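PDB 4NK6: Poly(beta-D-mannuronate) C5 epimerase from Pseudomonas syringae pv. tomato, which converts beta-D-mannuronate residues of the alginate polymer into alpha-L-guluronate in the periplasm and takes part in the complex that guides alginate toward export. Local coordinates for residues A[334-348]-A[357-371]. Residues are numbered along the deposited sequence; the frame is centred on the assembly and turned at random.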
ATOM      1  N   ASN A 334       0.548   3.905  17.629  1.00 32.44           N
ATOM      2  CA  ASN A 334       1.027   4.724  16.525  1.00 34.53           C
ATOM      3  C   ASN A 334       1.251   6.161  16.968  1.00 38.10           C
ATOM      4  O   ASN A 334       0.541   6.666  17.838  1.00 37.07           O
ATOM      5  CB  ASN A 334       0.039   4.688  15.359  1.00 32.51           C
ATOM      6  CG  ASN A 334      -0.144   3.295  14.797  1.00 33.63           C
ATOM      7  OD1 ASN A 334       0.743   2.769  14.127  1.00 32.91           O
ATOM      8  ND2 ASN A 334      -1.314   2.699  15.040  1.00 30.96           N
ATOM      9  N   GLU A 335       2.258   6.809  16.394  1.00 34.25           N
ATOM     10  CA  GLU A 335       2.475   8.230  16.622  1.00 31.01           C
ATOM     11  C   GLU A 335       1.862   8.911  15.416  1.00 31.14           C
ATOM     12  O   GLU A 335       2.338   8.740  14.294  1.00 30.14           O
ATOM     13  CB  GLU A 335       3.970   8.548  16.702  1.00 35.10           C
ATOM     14  CG  GLU A 335       4.796   7.519  17.450  1.00 44.84           C
ATOM     15  CD  GLU A 335       4.878   7.786  18.943  1.00 50.84           C
ATOM     16  OE1 GLU A 335       4.141   8.665  19.443  1.00 44.99           O
ATOM     17  OE2 GLU A 335       5.697   7.119  19.617  1.00 54.23           O
ATOM     18  N   ILE A 336       0.778   9.646  15.633  1.00 30.96           N
ATOM     19  CA  ILE A 336       0.002  10.198  14.526  1.00 29.69           C
ATOM     20  C   ILE A 336      -0.182  11.689  14.741  1.00 28.48           C
ATOM     21  O   ILE A 336      -0.949  12.106  15.603  1.00 33.72           O
ATOM     22  CB  ILE A 336      -1.377   9.509  14.441  1.00 33.21           C
ATOM     23  CG1 ILE A 336      -1.186   8.001  14.260  1.00 30.70           C
ATOM     24  CG2 ILE A 336      -2.189  10.087  13.286  1.00 29.95           C
ATOM     25  CD1 ILE A 336      -2.457   7.176  14.445  1.00 32.86           C
ATOM     26  N   TYR A 337       0.523  12.498  13.962  1.00 28.45           N
ATOM     27  CA  TYR A 337       0.675  13.893  14.340  1.00 28.67           C
ATOM     28  C   TYR A 337       0.825  14.847  13.172  1.00 31.99           C
ATOM     29  O   TYR A 337       1.318  14.470  12.124  1.00 32.89           O
ATOM     30  CB  TYR A 337       1.855  14.056  15.329  1.00 26.53           C
ATOM     31  CG  TYR A 337       3.216  13.598  14.818  1.00 30.96           C
ATOM     32  CD1 TYR A 337       3.603  12.265  14.910  1.00 33.56           C
ATOM     33  CD2 TYR A 337       4.116  14.501  14.267  1.00 30.75           C
ATOM     34  CE1 TYR A 337       4.845  11.840  14.453  1.00 32.51           C
ATOM     35  CE2 TYR A 337       5.372  14.087  13.806  1.00 34.67           C
ATOM     36  CZ  TYR A 337       5.725  12.752  13.906  1.00 35.76           C
ATOM     37  OH  TYR A 337       6.950  12.320  13.450  1.00 34.97           O
ATOM     38  N   GLN A 338       0.377  16.086  13.357  1.00 27.18           N
ATOM     39  CA  GLN A 338       0.643  17.144  12.385  1.00 27.26           C
ATOM     40  C   GLN A 338       0.073  16.845  11.001  1.00 27.73           C
ATOM     41  O   GLN A 338       0.525  17.403  10.002  1.00 34.58           O
ATOM     42  CB  GLN A 338       2.153  17.466  12.311  1.00 29.80           C
ATOM     43  CG  GLN A 338       2.713  17.997  13.639  1.00 36.86           C
ATOM     44  CD  GLN A 338       4.222  18.254  13.615  1.00 46.58           C
ATOM     45  OE1 GLN A 338       4.959  17.699  12.797  1.00 46.66           O
ATOM     46  NE2 GLN A 338       4.681  19.098  14.521  1.00 53.98           N
ATOM     47  N   ASN A 339      -0.931  15.976  10.944  1.00 27.44           N
ATOM     48  CA  ASN A 339      -1.675  15.785   9.696  1.00 30.13           C
ATOM     49  C   ASN A 339      -2.639  16.946   9.497  1.00 30.31           C
ATOM     50  O   ASN A 339      -3.065  17.571  10.472  1.00 28.70           O
ATOM     51  CB  ASN A 339      -2.386  14.433   9.698  1.00 27.66           C
ATOM     52  CG  ASN A 339      -1.403  13.276   9.778  1.00 28.79           C
ATOM     53  OD1 ASN A 339      -0.738  12.948   8.790  1.00 30.39           O
ATOM     54  ND2 ASN A 339      -1.287  12.666  10.962  1.00 27.58           N
ATOM     55  N   HIS A 340      -2.969  17.257   8.246  1.00 29.00           N
ATOM     56  CA  HIS A 340      -3.701  18.488   7.973  1.00 32.90           C
ATOM     57  C   HIS A 340      -5.203  18.350   8.196  1.00 33.00           C
ATOM     58  O   HIS A 340      -5.907  19.352   8.249  1.00 32.69           O
ATOM     59  CB  HIS A 340      -3.421  19.032   6.571  1.00 34.92           C
ATOM     60  CG  HIS A 340      -1.985  19.379   6.328  1.00 45.98           C
ATOM     61  ND1 HIS A 340      -1.589  20.210   5.302  1.00 52.54           N
ATOM     62  CD2 HIS A 340      -0.852  18.986   6.955  1.00 47.10           C
ATOM     63  CE1 HIS A 340      -0.273  20.323   5.317  1.00 56.12           C
ATOM     64  NE2 HIS A 340       0.199  19.589   6.308  1.00 50.28           N
ATOM     65  N   THR A 341      -5.701  17.123   8.302  1.00 30.03           N
ATOM     66  CA  THR A 341      -7.058  16.950   8.829  1.00 32.96           C
ATOM     67  C   THR A 341      -7.031  16.157  10.149  1.00 30.46           C
ATOM     68  O   THR A 341      -6.488  16.650  11.134  1.00 30.55           O
ATOM     69  CB  THR A 341      -8.084  16.408   7.793  1.00 30.21           C
ATOM     70  OG1 THR A 341      -7.692  15.115   7.332  1.00 27.40           O
ATOM     71  CG2 THR A 341      -8.234  17.378   6.589  1.00 27.78           C
ATOM     72  N   ASP A 342      -7.610  14.961  10.193  1.00 27.50           N
ATOM     73  CA  ASP A 342      -7.679  14.226  11.466  1.00 30.13           C
ATOM     74  C   ASP A 342      -6.428  13.380  11.701  1.00 31.72           C
ATOM     75  O   ASP A 342      -5.703  13.066  10.761  1.00 30.11           O
ATOM     76  CB  ASP A 342      -8.874  13.274  11.501  1.00 27.62           C
ATOM     77  CG  ASP A 342     -10.204  13.965  11.275  1.00 29.93           C
ATOM     78  OD1 ASP A 342     -10.363  15.138  11.670  1.00 32.52           O
ATOM     79  OD2 ASP A 342     -11.095  13.313  10.697  1.00 31.32           O
ATOM     80  N   GLY A 343      -6.206  12.971  12.949  1.00 28.23           N
ATOM     81  CA  GLY A 343      -5.201  11.953  13.232  1.00 27.66           C
ATOM     82  C   GLY A 343      -5.653  10.608  12.683  1.00 30.98           C
ATOM     83  O   GLY A 343      -5.054  10.067  11.754  1.00 28.68           O
ATOM     84  N   ILE A 344      -6.720  10.074  13.272  1.00 31.04           N
ATOM     85  CA  ILE A 344      -7.356   8.843  12.819  1.00 32.01           C
ATOM     86  C   ILE A 344      -8.820   9.120  12.457  1.00 32.70           C
ATOM     87  O   ILE A 344      -9.539   9.765  13.223  1.00 30.94           O
ATOM     88  CB  ILE A 344      -7.376   7.783  13.936  1.00 34.32           C
ATOM     89  CG1 ILE A 344      -5.963   7.525  14.469  1.00 33.57           C
ATOM     90  CG2 ILE A 344      -8.029   6.489  13.440  1.00 30.53           C
ATOM     91  CD1 ILE A 344      -5.914   6.580  15.687  1.00 31.22           C
ATOM     92  N   THR A 345      -9.261   8.638  11.298  1.00 27.87           N
ATOM     93  CA  THR A 345     -10.671   8.737  10.932  1.00 27.79           C
ATOM     94  C   THR A 345     -11.250   7.349  10.671  1.00 28.93           C
ATOM     95  O   THR A 345     -10.683   6.583   9.901  1.00 29.37           O
ATOM     96  CB  THR A 345     -10.874   9.586   9.662  1.00 28.50           C
ATOM     97  OG1 THR A 345     -10.065  10.767   9.724  1.00 31.35           O
ATOM     98  CG2 THR A 345     -12.357   9.979   9.502  1.00 27.68           C
ATOM     99  N   LEU A 346     -12.371   7.029  11.317  1.00 30.18           N
ATOM    100  CA  LEU A 346     -13.103   5.809  11.006  1.00 31.18           C
ATOM    101  C   LEU A 346     -14.369   6.159  10.236  1.00 33.01           C
ATOM    102  O   LEU A 346     -15.215   6.914  10.714  1.00 29.83           O
ATOM    103  CB  LEU A 346     -13.475   5.025  12.267  1.00 34.87           C
ATOM    104  CG  LEU A 346     -12.385   4.596  13.263  1.00 41.06           C
ATOM    105  CD1 LEU A 346     -12.787   3.308  13.924  1.00 39.50           C
ATOM    106  CD2 LEU A 346     -11.011   4.465  12.657  1.00 36.09           C
ATOM    107  N   TYR A 347     -14.478   5.610   9.036  1.00 30.29           N
ATOM    108  CA  TYR A 347     -15.618   5.836   8.175  1.00 26.67           C
ATOM    109  C   TYR A 347     -16.370   4.517   8.000  1.00 30.49           C
ATOM    110  O   TYR A 347     -15.865   3.604   7.331  1.00 30.34           O
ATOM    111  CB  TYR A 347     -15.136   6.254   6.791  1.00 28.97           C
ATOM    112  CG  TYR A 347     -14.628   7.670   6.612  1.00 34.45           C
ATOM    113  CD1 TYR A 347     -15.388   8.771   6.991  1.00 33.62           C
ATOM    114  CD2 TYR A 347     -13.401   7.902   6.001  1.00 35.01           C
ATOM    115  CE1 TYR A 347     -14.926  10.068   6.773  1.00 26.70           C
ATOM    116  CE2 TYR A 347     -12.934   9.181   5.790  1.00 34.84           C
ATOM    117  CZ  TYR A 347     -13.697  10.258   6.172  1.00 33.67           C
ATOM    118  OH  TYR A 347     -13.212  11.529   5.944  1.00 39.53           O
ATOM    119  N   GLU A 348     -17.562   4.420   8.587  1.00 30.57           N
ATOM    120  CA  GLU A 348     -18.435   3.264   8.393  1.00 33.64           C
ATOM    121  C   GLU A 348     -17.688   1.945   8.601  1.00 35.36           C
ATOM    122  O   GLU A 348     -17.828   1.007   7.813  1.00 33.17           O
ATOM    123  CB  GLU A 348     -19.059   3.298   6.992  1.00 31.98           C
ATOM    124  CG  GLU A 348     -20.026   4.467   6.753  1.00 34.90           C
ATOM    125  CD  GLU A 348     -19.328   5.826   6.657  1.00 34.62           C
ATOM    126  OE1 GLU A 348     -18.374   5.967   5.863  1.00 37.12           O
ATOM    127  OE2 GLU A 348     -19.737   6.760   7.373  1.00 36.53           O
ATOM    128  N   ASN A 357      -2.640   4.807  21.107  1.00 33.21           N
ATOM    129  CA  ASN A 357      -2.117   5.699  20.083  1.00 30.92           C
ATOM    130  C   ASN A 357      -1.889   7.075  20.663  1.00 35.15           C
ATOM    131  O   ASN A 357      -2.637   7.524  21.521  1.00 31.87           O
ATOM    132  CB  ASN A 357      -3.092   5.812  18.918  1.00 30.39           C
ATOM    133  CG  ASN A 357      -3.335   4.491  18.251  1.00 30.78           C
ATOM    134  OD1 ASN A 357      -2.496   4.013  17.492  1.00 29.91           O
ATOM    135  ND2 ASN A 357      -4.485   3.881  18.533  1.00 27.34           N
ATOM    136  N   ARG A 358      -0.853   7.744  20.182  1.00 34.33           N
ATOM    137  CA  ARG A 358      -0.585   9.108  20.584  1.00 33.03           C
ATOM    138  C   ARG A 358      -0.895  10.015  19.404  1.00 34.10           C
ATOM    139  O   ARG A 358      -0.142  10.081  18.433  1.00 30.99           O
ATOM    140  CB  ARG A 358       0.862   9.242  21.059  1.00 33.99           C
ATOM    141  CG  ARG A 358       1.107   8.531  22.395  1.00 35.76           C
ATOM    142  CD  ARG A 358       2.560   8.606  22.820  1.00 32.61           C
ATOM    143  NE  ARG A 358       3.376   7.688  22.046  1.00 41.01           N
ATOM    144  CZ  ARG A 358       3.583   6.421  22.384  1.00 45.30           C
ATOM    145  NH1 ARG A 358       3.032   5.935  23.489  1.00 49.94           N
ATOM    146  NH2 ARG A 358       4.348   5.651  21.629  1.00 40.01           N
ATOM    147  N   VAL A 359      -2.044  10.681  19.488  1.00 32.70           N
ATOM    148  CA  VAL A 359      -2.567  11.478  18.391  1.00 29.97           C
ATOM    149  C   VAL A 359      -2.427  12.954  18.746  1.00 27.97           C
ATOM    150  O   VAL A 359      -3.189  13.491  19.548  1.00 30.95           O
ATOM    151  CB  VAL A 359      -4.036  11.098  18.115  1.00 35.77           C
ATOM    152  CG1 VAL A 359      -4.493  11.678  16.818  1.00 32.00           C
ATOM    153  CG2 VAL A 359      -4.166   9.579  18.059  1.00 37.37           C
ATOM    154  N   ILE A 360      -1.442  13.607  18.143  1.00 30.69           N
ATOM    155  CA  ILE A 360      -0.965  14.890  18.639  1.00 32.35           C
ATOM    156  C   ILE A 360      -0.952  15.951  17.553  1.00 35.96           C
ATOM    157  O   ILE A 360      -0.421  15.718  16.478  1.00 30.47           O
ATOM    158  CB  ILE A 360       0.509  14.764  19.134  1.00 30.84           C
ATOM    159  CG1 ILE A 360       0.692  13.521  20.011  1.00 32.41           C
ATOM    160  CG2 ILE A 360       0.935  16.039  19.847  1.00 32.41           C
ATOM    161  CD1 ILE A 360      -0.125  13.547  21.323  1.00 32.49           C
ATOM    162  N   ALA A 361      -1.510  17.122  17.846  1.00 31.67           N
ATOM    163  CA  ALA A 361      -1.351  18.294  16.986  1.00 29.33           C
ATOM    164  C   ALA A 361      -1.740  18.068  15.530  1.00 29.10           C
ATOM    165  O   ALA A 361      -1.097  18.597  14.637  1.00 35.93           O
ATOM    166  CB  ALA A 361       0.107  18.857  17.078  1.00 31.49           C
ATOM    167  N   ASN A 362      -2.783  17.280  15.287  1.00 29.14           N
ATOM    168  CA  ASN A 362      -3.394  17.256  13.959  1.00 33.08           C
ATOM    169  C   ASN A 362      -4.308  18.474  13.813  1.00 36.20           C
ATOM    170  O   ASN A 362      -4.854  18.950  14.803  1.00 35.35           O
ATOM    171  CB  ASN A 362      -4.148  15.942  13.730  1.00 30.27           C
ATOM    172  CG  ASN A 362      -3.242  14.721  13.881  1.00 32.27           C
ATOM    173  OD1 ASN A 362      -2.499  14.365  12.964  1.00 32.22           O
ATOM    174  ND2 ASN A 362      -3.294  14.083  15.047  1.00 29.56           N
ATOM    175  N   ARG A 363      -4.460  19.001  12.598  1.00 32.41           N
ATOM    176  CA  ARG A 363      -5.128  20.295  12.437  1.00 35.09           C
ATOM    177  C   ARG A 363      -6.610  20.242  12.781  1.00 31.64           C
ATOM    178  O   ARG A 363      -7.185  21.231  13.229  1.00 32.26           O
ATOM    179  CB  ARG A 363      -4.922  20.877  11.028  1.00 34.44           C
ATOM    180  CG  ARG A 363      -3.496  21.358  10.766  1.00 42.87           C
ATOM    181  CD  ARG A 363      -3.318  21.928   9.367  1.00 45.16           C
ATOM    182  NE  ARG A 363      -1.907  22.149   9.070  1.00 56.41           N
ATOM    183  CZ  ARG A 363      -1.456  22.760   7.978  1.00 66.86           C
ATOM    184  NH1 ARG A 363      -2.310  23.218   7.071  1.00 70.48           N
ATOM    185  NH2 ARG A 363      -0.151  22.917   7.797  1.00 67.32           N
ATOM    186  N   ARG A 364      -7.227  19.089  12.563  1.00 31.53           N
ATOM    187  CA  ARG A 364      -8.647  18.933  12.873  1.00 33.99           C
ATOM    188  C   ARG A 364      -8.835  18.059  14.117  1.00 32.66           C
ATOM    189  O   ARG A 364      -8.299  18.397  15.168  1.00 31.10           O
ATOM    190  CB  ARG A 364      -9.436  18.457  11.646  1.00 28.46           C
ATOM    191  CG  ARG A 364      -9.445  19.524  10.532  1.00 31.38           C
ATOM    192  CD  ARG A 364     -10.394  19.213   9.366  1.00 34.49           C
ATOM    193  NE  ARG A 364     -11.790  19.106   9.788  1.00 35.83           N
ATOM    194  CZ  ARG A 364     -12.616  20.145   9.927  1.00 38.93           C
ATOM    195  NH1 ARG A 364     -13.867  19.953  10.319  1.00 35.60           N
ATOM    196  NH2 ARG A 364     -12.195  21.377   9.681  1.00 33.62           N
ATOM    197  N   HIS A 365      -9.574  16.956  14.023  1.00 29.27           N
ATOM    198  CA  HIS A 365      -9.829  16.131  15.213  1.00 28.14           C
ATOM    199  C   HIS A 365      -8.744  15.085  15.450  1.00 32.27           C
ATOM    200  O   HIS A 365      -8.168  14.565  14.504  1.00 30.98           O
ATOM    201  CB  HIS A 365     -11.182  15.413  15.106  1.00 26.90           C
ATOM    202  CG  HIS A 365     -12.324  16.320  14.765  1.00 26.12           C
ATOM    203  ND1 HIS A 365     -12.932  17.134  15.697  1.00 25.66           N
ATOM    204  CD2 HIS A 365     -12.959  16.551  13.591  1.00 28.65           C
ATOM    205  CE1 HIS A 365     -13.893  17.831  15.109  1.00 31.85           C
ATOM    206  NE2 HIS A 365     -13.933  17.489  13.833  1.00 28.35           N
ATOM    207  N   GLY A 366      -8.482  14.752  16.715  1.00 29.37           N
ATOM    208  CA  GLY A 366      -7.553  13.674  17.028  1.00 29.64           C
ATOM    209  C   GLY A 366      -8.043  12.338  16.476  1.00 32.21           C
ATOM    210  O   GLY A 366      -7.412  11.742  15.609  1.00 34.21           O
ATOM    211  N   ILE A 367      -9.178  11.871  16.983  1.00 30.39           N
ATOM    212  CA  ILE A 367      -9.801  10.645  16.500  1.00 27.31           C
ATOM    213  C   ILE A 367     -11.255  10.932  16.109  1.00 31.82           C
ATOM    214  O   ILE A 367     -12.063  11.358  16.940  1.00 33.19           O
ATOM    215  CB  ILE A 367      -9.786   9.544  17.588  1.00 26.80           C
ATOM    216  CG1 ILE A 367      -8.344   9.172  17.953  1.00 31.16           C
ATOM    217  CG2 ILE A 367     -10.551   8.303  17.116  1.00 27.22           C
ATOM    218  CD1 ILE A 367      -8.215   8.287  19.220  1.00 29.18           C
ATOM    219  N   ARG A 368     -11.583  10.725  14.840  1.00 32.22           N
ATOM    220  CA  ARG A 368     -12.951  10.934  14.387  1.00 27.55           C
ATOM    221  C   ARG A 368     -13.603   9.613  13.987  1.00 28.22           C
ATOM    222  O   ARG A 368     -13.003   8.797  13.286  1.00 29.90           O
ATOM    223  CB  ARG A 368     -13.017  11.953  13.240  1.00 29.37           C
ATOM    224  CG  ARG A 368     -14.445  12.169  12.718  1.00 28.87           C
ATOM    225  CD  ARG A 368     -14.598  13.491  11.958  1.00 29.04           C
ATOM    226  NE  ARG A 368     -13.882  13.515  10.682  1.00 30.94           N
ATOM    227  CZ  ARG A 368     -14.442  13.256   9.503  1.00 37.73           C
ATOM    228  NH1 ARG A 368     -13.715  13.334   8.394  1.00 36.23           N
ATOM    229  NH2 ARG A 368     -15.728  12.923   9.431  1.00 28.33           N
ATOM    230  N   VAL A 369     -14.832   9.404  14.449  1.00 31.14           N
ATOM    231  CA  VAL A 369     -15.555   8.170  14.174  1.00 30.37           C
ATOM    232  C   VAL A 369     -16.902   8.502  13.567  1.00 32.23           C
ATOM    233  O   VAL A 369     -17.737   9.111  14.222  1.00 33.08           O
ATOM    234  CB  VAL A 369     -15.801   7.362  15.470  1.00 28.83           C
ATOM    235  CG1 VAL A 369     -16.524   6.061  15.157  1.00 32.34           C
ATOM    236  CG2 VAL A 369     -14.478   7.080  16.190  1.00 28.71           C
ATOM    237  N   ARG A 370     -17.112   8.100  12.317  1.00 29.05           N
ATOM    238  CA  ARG A 370     -18.363   8.392  11.631  1.00 30.40           C
ATOM    239  C   ARG A 370     -19.086   7.087  11.302  1.00 35.41           C
ATOM    240  O   ARG A 370     -18.486   6.176  10.733  1.00 31.15           O
ATOM    241  CB  ARG A 370     -18.104   9.188  10.342  1.00 29.74           C
ATOM    242  CG  ARG A 370     -19.384   9.697   9.641  1.00 31.51           C
ATOM    243  CD  ARG A 370     -19.073  10.347   8.284  1.00 31.75           C
ATOM    244  NE  ARG A 370     -18.875   9.365   7.213  1.00 33.31           N
ATOM    245  CZ  ARG A 370     -18.514   9.671   5.967  1.00 33.68           C
ATOM    246  NH1 ARG A 370     -18.373   8.712   5.060  1.00 29.34           N
ATOM    247  NH2 ARG A 370     -18.298  10.937   5.623  1.00 31.26           N
ATOM    248  N   ASN A 371     -20.362   7.004  11.680  1.00 30.55           N
ATOM    249  CA  ASN A 371     -21.220   5.871  11.313  1.00 34.76           C
ATOM    250  C   ASN A 371     -20.621   4.511  11.639  1.00 37.64           C
ATOM    251  O   ASN A 371     -20.788   3.567  10.868  1.00 34.33           O
ATOM    252  CB  ASN A 371     -21.560   5.898   9.815  1.00 31.23           C
ATOM    253  CG  ASN A 371     -22.483   7.044   9.439  1.00 35.21           C
ATOM    254  OD1 ASN A 371     -23.265   7.525  10.257  1.00 37.43           O
ATOM    255  ND2 ASN A 371     -22.401   7.480   8.188  1.00 34.61           N
TER
HETATM  256  O   HOH W   1     -12.019  16.273  10.028  1.00 34.58           O
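Residues 334-348 and 357-371 run in register as two successive turns of a coil, strand 335-337 beside 358-360 and strand 344-347 beside 367-370, both pairs parallel with axes 4.7 Å apart. At the bend between the strands, Asn-339 and Asn-362 lie side by side with amide planes only 6° apart. Asn-362 OD1 takes both the backbone N of Asn-339 and its ND2 (2.9 Å), while Asn-362 ND2 turns back to Ile-336 O, which Ile-360 N reaches from the opposite face of the carbonyl; the buried amide of one coil thus ties itself to both the turn and the strand of the coil before it. At the turn before the first strands, Asn-334 and Asn-357 repeat the pairing in a second row, which Asn-310 and Asn-380 extend on the neighbouring coils. Inside, Ile-344 CD1 rests against Ile-367 CG1 at 4.2 Å and Leu-346 packs on Val-369.

Polar and charged side chains meet on the face turned away from the aliphatic interior. The guanidinium of Arg-363 lies flat over the ring of His-340, centres 3.7 Å apart and planes at 10°, carried there by a chain extended from CG to NE. Asp-342 splits its carboxylate: OD1 receives His-365 N, whereas OD2 is met on its syn side by Arg-368 NE (2.8 Å) and on its anti lone pair by Thr-345 OG1, itself bonded to Ser-318. Further along, Arg-370 grips Glu-348 side-on, NE to OE2 at 2.7 Å and NH1 to OE1 at 2.9 Å. The CG of Arg-370 stands opposite its backbone N (chi1 -173°) and a bend at chi3 brings the guanidinium face over Tyr-347 CD1. That tyrosine side chain lies about 11 Å from that of His-274, the inferred proton acceptor. Stacked coils with inward aliphatic rows and asparagines at the turns characterise the right-handed parallel beta-helix of polysaccharide-processing enzymes.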